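PDB 4YMX: ABC-type amino acid transport system, periplasmic component from Caldanaerobacter subterraneus subsp. tengcongensis MB4, which binds arginine as the substrate-binding component of an amino acid ABC transporter, probably delivering it to the membrane permease for uptake. Local coordinates for residues T148-I153 against G185-I190. Numbering follows the deposited sequence.
With ARG (arginine), chain C.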
loop_
_atom_site.group_PDB
_atom_site.type_symbol
_atom_site.label_atom_id
_atom_site.label_comp_id
_atom_site.label_asym_id
_atom_site.label_seq_id
_atom_site.Cartn_x
_atom_site.Cartn_y
_atom_site.Cartn_z
ATOM N N THR A 148 -3.551 20.982 7.236
ATOM C CA THR A 148 -3.203 19.798 8.012
ATOM C C THR A 148 -3.510 18.584 7.148
ATOM O O THR A 148 -4.657 18.359 6.756
ATOM C CB THR A 148 -3.978 19.753 9.335
ATOM O OG1 THR A 148 -3.639 20.913 10.111
ATOM C CG2 THR A 148 -3.628 18.495 10.147
ATOM N N ILE A 149 -2.469 17.829 6.823
ATOM C CA ILE A 149 -2.587 16.722 5.877
ATOM C C ILE A 149 -2.214 15.413 6.557
ATOM O O ILE A 149 -1.094 15.261 7.056
ATOM C CB ILE A 149 -1.666 16.949 4.668
ATOM C CG1 ILE A 149 -1.920 18.335 4.065
ATOM C CG2 ILE A 149 -1.854 15.828 3.638
ATOM C CD1 ILE A 149 -3.298 18.524 3.496
ATOM N N ALA A 150 -3.157 14.464 6.591
ATOM C CA ALA A 150 -2.898 13.160 7.198
ATOM C C ALA A 150 -2.196 12.251 6.199
ATOM O O ALA A 150 -2.596 12.162 5.031
ATOM C CB ALA A 150 -4.181 12.518 7.689
ATOM N N VAL A 151 -1.128 11.595 6.661
ATOM C CA VAL A 151 -0.346 10.672 5.845
ATOM C C VAL A 151 0.146 9.506 6.682
ATOM O O VAL A 151 0.265 9.614 7.909
ATOM C CB VAL A 151 0.895 11.350 5.213
ATOM C CG1 VAL A 151 0.471 12.410 4.198
ATOM C CG2 VAL A 151 1.795 11.949 6.281
ATOM N N GLN A 152 0.479 8.411 6.006
ATOM C CA GLN A 152 1.009 7.237 6.674
ATOM C C GLN A 152 2.525 7.347 6.813
ATOM O O GLN A 152 3.242 7.622 5.845
ATOM C CB GLN A 152 0.619 5.957 5.923
ATOM C CG GLN A 152 1.164 4.691 6.557
ATOM C CD GLN A 152 0.492 3.451 6.017
ATOM O OE1 GLN A 152 0.325 3.289 4.802
ATOM N NE2 GLN A 152 0.063 2.581 6.919
ATOM N N ILE A 153 3.003 7.155 8.034
ATOM C CA ILE A 153 4.435 7.210 8.308
ATOM C C ILE A 153 5.213 6.225 7.445
ATOM O O ILE A 153 4.860 5.048 7.352
ATOM C CB ILE A 153 4.716 6.906 9.772
ATOM C CG1 ILE A 153 4.088 7.984 10.646
ATOM C CG2 ILE A 153 6.217 6.850 10.040
ATOM C CD1 ILE A 153 3.885 7.528 12.063
ATOM N N GLY A 185 -12.791 15.789 11.208
ATOM C CA GLY A 185 -12.257 17.133 11.069
ATOM C C GLY A 185 -10.914 17.380 11.737
ATOM O O GLY A 185 -10.562 18.533 12.015
ATOM N N ARG A 186 -10.153 16.316 11.983
ATOM C CA ARG A 186 -8.834 16.460 12.600
ATOM C C ARG A 186 -7.719 16.692 11.582
ATOM O O ARG A 186 -6.553 16.869 11.958
ATOM C CB ARG A 186 -8.499 15.248 13.472
ATOM C CG ARG A 186 -9.522 15.000 14.567
ATOM C CD ARG A 186 -9.031 13.954 15.569
ATOM N NE ARG A 186 -8.955 12.621 14.972
ATOM C CZ ARG A 186 -9.895 11.691 15.094
ATOM N NH1 ARG A 186 -10.996 11.940 15.793
ATOM N NH2 ARG A 186 -9.735 10.510 14.509
ATOM N N CYS A 187 -8.080 16.656 10.301
ATOM C CA CYS A 187 -7.184 17.085 9.237
ATOM C C CYS A 187 -8.034 17.663 8.119
ATOM O O CYS A 187 -9.266 17.520 8.129
ATOM C CB CYS A 187 -6.326 15.924 8.723
ATOM S SG CYS A 187 -7.255 14.559 7.978
ATOM N N ASP A 188 -7.372 18.305 7.164
ATOM C CA ASP A 188 -8.052 18.950 6.057
ATOM C C ASP A 188 -8.066 18.048 4.840
ATOM O O ASP A 188 -8.926 18.184 3.966
ATOM C CB ASP A 188 -7.337 20.259 5.698
ATOM C CG ASP A 188 -7.351 21.261 6.832
ATOM O OD1 ASP A 188 -8.453 21.630 7.284
ATOM O OD2 ASP A 188 -6.266 21.675 7.273
ATOM N N ALA A 189 -7.114 17.122 4.775
ATOM C CA ALA A 189 -7.007 16.248 3.617
ATOM C C ALA A 189 -6.150 15.044 3.959
ATOM O O ALA A 189 -5.417 15.059 4.948
ATOM C CB ALA A 189 -6.391 17.003 2.440
ATOM N N ILE A 190 -6.277 13.998 3.151
ATOM C CA ILE A 190 -5.424 12.820 3.233
ATOM C C ILE A 190 -4.678 12.675 1.907
ATOM O O ILE A 190 -5.244 12.941 0.852
ATOM C CB ILE A 190 -6.268 11.547 3.416
ATOM C CG1 ILE A 190 -7.150 11.634 4.660
ATOM C CG2 ILE A 190 -5.385 10.301 3.463
ATOM C CD1 ILE A 190 -8.202 10.522 4.715
HETATM N N ARG C . 2.836 2.824 -2.000
HETATM C CA ARG C . 3.153 3.628 -0.790
HETATM C C ARG C . 4.565 3.344 -0.311
HETATM O O ARG C . 5.228 2.438 -0.814
HETATM C CB ARG C . 2.153 3.327 0.326
HETATM C CG ARG C . 2.043 1.855 0.675
HETATM C CD ARG C . 1.256 1.640 1.958
HETATM N NE ARG C . 0.874 0.244 2.111
HETATM C CZ ARG C . 0.177 -0.237 3.133
HETATM N NH1 ARG C . -0.221 0.555 4.114
HETATM N NH2 ARG C . -0.115 -1.524 3.171
HETATM O OXT ARG C . 5.067 4.017 0.587
HETATM O O HOH W 1 -5.585 22.967 9.457
#
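The carbonyl oxygen of Thr148 takes two backbone donors from the turn that leads into strand 189-193: Asp188 N, 2.7 Å from Thr148 O and tilted 18° from the carbonyl plane, and, more weakly, Ala189 N. The carboxylate of Asp188 returns to the same residue. With CG anti to its own carbonyl carbon (chi1 -62°), the group swings across the side chain of Thr148 at about a right angle, and OD2 accepts Thr148 N at 2.8 Å through its anti lone pair in a nearly straight bond (168°). A water donates to Asp188 OD2 at 2.6 Å and also hydrogen-bonds Thr148 OG1, tying the two side chains together. An alanine in place of Asp188 would probably leave Thr148 N and the bridging water without the carboxylate that accepts from both, although the backbone bonds to Thr148 O could remain. Beyond this turn the segments pair as neighbouring parallel strands of a mixed five-stranded sheet, in one lobe of the type 2 periplasmic binding-protein fold; strand 168-172 flanks 148-152 on its other side. Ala150 N reaches Ala189 O at 2.9 Å, in the plane of that carbonyl, while Ile149 CA and Ile190 CA make CH...O contacts with Ala189 O and Ala150 O. On one face of the sheet the tip of Ile149, CD1, lies 3.6 Å from Ala189 CB. On the other, Cys187 turns its sulfur between its own backbone N and carbonyl carbon, where SG meets Ala150 CB at 3.7 Å; CG1 of Ile190 also approaches Ala150 CB, while the Ile190 side chain touches Glu178 and Leu182 of helix 175-183. At the far end of strand 148-152, Gln152 extends into the ligand pocket, where its OE1 accepts NH1 of the bound arginine at 2.9 Å and its NE2 donates to Asn173 O.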